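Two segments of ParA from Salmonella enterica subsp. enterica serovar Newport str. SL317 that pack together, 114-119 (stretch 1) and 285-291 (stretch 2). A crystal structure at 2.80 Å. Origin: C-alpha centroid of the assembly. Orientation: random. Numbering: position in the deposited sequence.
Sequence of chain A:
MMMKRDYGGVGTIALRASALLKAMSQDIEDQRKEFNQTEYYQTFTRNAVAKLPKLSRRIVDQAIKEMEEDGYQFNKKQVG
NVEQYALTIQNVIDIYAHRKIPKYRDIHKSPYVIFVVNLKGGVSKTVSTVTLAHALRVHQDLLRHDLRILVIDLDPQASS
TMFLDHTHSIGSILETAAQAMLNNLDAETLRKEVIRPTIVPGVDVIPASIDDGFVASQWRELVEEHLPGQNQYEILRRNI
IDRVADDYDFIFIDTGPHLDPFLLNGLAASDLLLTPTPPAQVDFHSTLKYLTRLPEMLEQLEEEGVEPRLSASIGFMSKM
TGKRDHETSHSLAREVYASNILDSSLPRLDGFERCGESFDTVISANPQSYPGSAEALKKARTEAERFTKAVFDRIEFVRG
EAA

Stretch 1 114-119: IFVVNL
Stretch 2 (285-291) HSTLKYL

A strand packed against a helix commonly makes its contact through alternate residues, because successive side chains of an extended chain leave the backbone on opposing sides, and the segment 114-119 of ParA meeting the helical segment 285-291 illustrates the principle on a small scale. Residues 114-116 belong to a strand that begins earlier in the chain. The backbone is extended from Ile114 to Asn118, with phi/psi of -108/111 at Ile114, -86/109 at Phe115, -86/120 at Val116, -82/85 at Val117 and -100/110 at Asn118; phi of Leu119 is -98. A weak hydrogen bond runs from Asn118 N to Val116 O (3.1 Å). Segment 285-291 is helical throughout, continuing a helix that starts earlier, with phi between -53 and -69 and psi between -37 and -52. Its i to i+4 bonds are regular: Lys289 N to His285 O at 2.9 Å, Tyr290 N to Ser286 O at 2.7 Å and Leu291 N to Thr287 O at 2.7 Å. The backbones come closest at Leu119 and Thr287, whose CA atoms lie 6.9 Å apart.

From the extended segment, Phe115, Val117 and Leu119 point toward the helix, whereas Asn118 points away. All three have chi1 near t (-178°, 172° and -155°), and Leu119 also has chi2 t at 169°. From the helix, Ser286 (chi1 m) and Tyr290 (chi1 t, chi2 -91°) point toward the partner, one turn apart, and Thr287 (chi1 m) points sideways. Leu288, with chi1 m and chi2 t, points away.

Tyr290 is the common partner of the three inward residues. Val117 CG1 lies 3.5 Å from Tyr290 CE1, an apolar contact made obliquely to the ring, and Leu119 CD1 reaches Tyr290 CB at 3.7 Å. At the far end of the side chain, Tyr290 OH sits near the plane of the Phe115 ring, at its edge, 4.4 Å from Phe115 CE2. The tyrosine thus extends along the segment 114-119, meeting earlier residues as it leaves the helix.

Leu119 also presses on the helix backbone: its CD1 is 3.5 Å from Thr287 N and 3.6 Å from Ser286 C. Leu119 CD1 also lies 3.8 Å from Ser286 CB and 4.0 Å from Thr287 OG1, a hydroxyl hydrogen-bonded just outside these segments. No hydrogen bond links the two segments, so this contact, burying 280 Å² in total, rests on close packing, with Leu119 and Tyr290 contributing the largest areas.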

# COMPACT_ATOMS: atom_id res chain seq x y z
N ILE A 114 -17.46 12.62 3.22
CA ILE A 114 -17.02 12.02 1.97
C ILE A 114 -16.12 10.80 2.14
O ILE A 114 -14.99 10.91 2.59
CB ILE A 114 -16.27 13.08 1.15
CG1 ILE A 114 -17.24 14.21 0.80
CG2 ILE A 114 -15.65 12.45 -0.07
CD1 ILE A 114 -16.70 15.60 1.04
N PHE A 115 -16.63 9.63 1.78
CA PHE A 115 -15.85 8.40 1.90
C PHE A 115 -15.01 8.25 0.64
O PHE A 115 -15.56 7.98 -0.43
CB PHE A 115 -16.78 7.20 2.03
CG PHE A 115 -16.05 5.90 2.20
CD1 PHE A 115 -15.80 5.38 3.46
CD2 PHE A 115 -15.54 5.24 1.09
CE1 PHE A 115 -15.05 4.21 3.62
CE2 PHE A 115 -14.79 4.08 1.22
CZ PHE A 115 -14.54 3.56 2.49
N VAL A 116 -13.70 8.43 0.76
CA VAL A 116 -12.80 8.32 -0.40
C VAL A 116 -12.36 6.88 -0.65
O VAL A 116 -11.73 6.27 0.21
CB VAL A 116 -11.54 9.18 -0.20
CG1 VAL A 116 -10.77 9.28 -1.51
CG2 VAL A 116 -11.93 10.55 0.29
N VAL A 117 -12.69 6.36 -1.84
CA VAL A 117 -12.36 4.99 -2.24
C VAL A 117 -10.94 4.84 -2.76
O VAL A 117 -10.70 4.88 -3.96
CB VAL A 117 -13.32 4.50 -3.34
CG1 VAL A 117 -12.87 3.16 -3.91
CG2 VAL A 117 -14.72 4.38 -2.77
N ASN A 118 -9.99 4.65 -1.85
CA ASN A 118 -8.60 4.51 -2.23
C ASN A 118 -8.19 3.05 -2.27
O ASN A 118 -8.07 2.41 -1.22
CB ASN A 118 -7.70 5.26 -1.26
CG ASN A 118 -6.41 5.71 -1.91
OD1 ASN A 118 -6.43 6.53 -2.83
ND2 ASN A 118 -5.28 5.16 -1.45
N LEU A 119 -7.96 2.56 -3.48
CA LEU A 119 -7.56 1.18 -3.70
C LEU A 119 -6.04 1.09 -3.86
O LEU A 119 -5.41 0.10 -3.48
CB LEU A 119 -8.26 0.64 -4.95
CG LEU A 119 -8.47 -0.88 -5.03
CD1 LEU A 119 -9.41 -1.20 -6.20
CD2 LEU A 119 -7.13 -1.59 -5.19
N HIS A 285 -9.17 -2.72 -13.79
CA HIS A 285 -9.84 -3.96 -13.49
C HIS A 285 -10.16 -4.03 -12.00
O HIS A 285 -11.29 -4.33 -11.62
CB HIS A 285 -8.96 -5.14 -13.92
CG HIS A 285 -9.66 -6.45 -13.88
ND1 HIS A 285 -10.11 -7.03 -12.71
CD2 HIS A 285 -10.01 -7.30 -14.88
CE1 HIS A 285 -10.70 -8.18 -12.99
NE2 HIS A 285 -10.66 -8.36 -14.30
N SER A 286 -9.17 -3.74 -11.16
CA SER A 286 -9.33 -3.78 -9.70
C SER A 286 -10.44 -2.91 -9.15
O SER A 286 -11.28 -3.37 -8.38
CB SER A 286 -8.03 -3.38 -9.01
OG SER A 286 -7.04 -4.37 -9.19
N THR A 287 -10.42 -1.65 -9.54
CA THR A 287 -11.43 -0.72 -9.06
C THR A 287 -12.84 -1.23 -9.36
O THR A 287 -13.75 -1.06 -8.54
CB THR A 287 -11.21 0.67 -9.67
OG1 THR A 287 -9.86 1.09 -9.41
CG2 THR A 287 -12.16 1.69 -9.04
N LEU A 288 -13.01 -1.86 -10.52
CA LEU A 288 -14.31 -2.41 -10.91
C LEU A 288 -14.62 -3.58 -10.02
O LEU A 288 -15.72 -3.71 -9.49
CB LEU A 288 -14.29 -2.88 -12.37
CG LEU A 288 -14.21 -1.84 -13.48
CD1 LEU A 288 -14.38 -2.54 -14.81
CD2 LEU A 288 -15.29 -0.80 -13.30
N LYS A 289 -13.63 -4.45 -9.87
CA LYS A 289 -13.76 -5.62 -9.02
C LYS A 289 -14.23 -5.11 -7.64
O LYS A 289 -15.16 -5.66 -7.05
CB LYS A 289 -12.39 -6.31 -8.90
CG LYS A 289 -12.43 -7.81 -8.72
CD LYS A 289 -12.90 -8.50 -9.99
CE LYS A 289 -12.74 -10.00 -9.89
NZ LYS A 289 -11.30 -10.35 -9.74
N TYR A 290 -13.59 -4.05 -7.16
CA TYR A 290 -13.91 -3.45 -5.87
C TYR A 290 -15.31 -2.88 -5.84
O TYR A 290 -16.06 -3.10 -4.89
CB TYR A 290 -12.89 -2.36 -5.53
CG TYR A 290 -13.10 -1.72 -4.17
CD1 TYR A 290 -13.90 -0.58 -4.03
CD2 TYR A 290 -12.47 -2.22 -3.04
CE1 TYR A 290 -14.07 0.04 -2.79
CE2 TYR A 290 -12.63 -1.60 -1.79
CZ TYR A 290 -13.43 -0.47 -1.68
OH TYR A 290 -13.56 0.16 -0.47
N LEU A 291 -15.66 -2.12 -6.87
CA LEU A 291 -16.98 -1.52 -6.94
C LEU A 291 -18.05 -2.59 -6.83
O LEU A 291 -18.97 -2.50 -6.01
CB LEU A 291 -17.15 -0.75 -8.26
CG LEU A 291 -16.32 0.52 -8.48
CD1 LEU A 291 -16.63 1.12 -9.84
CD2 LEU A 291 -16.61 1.51 -7.38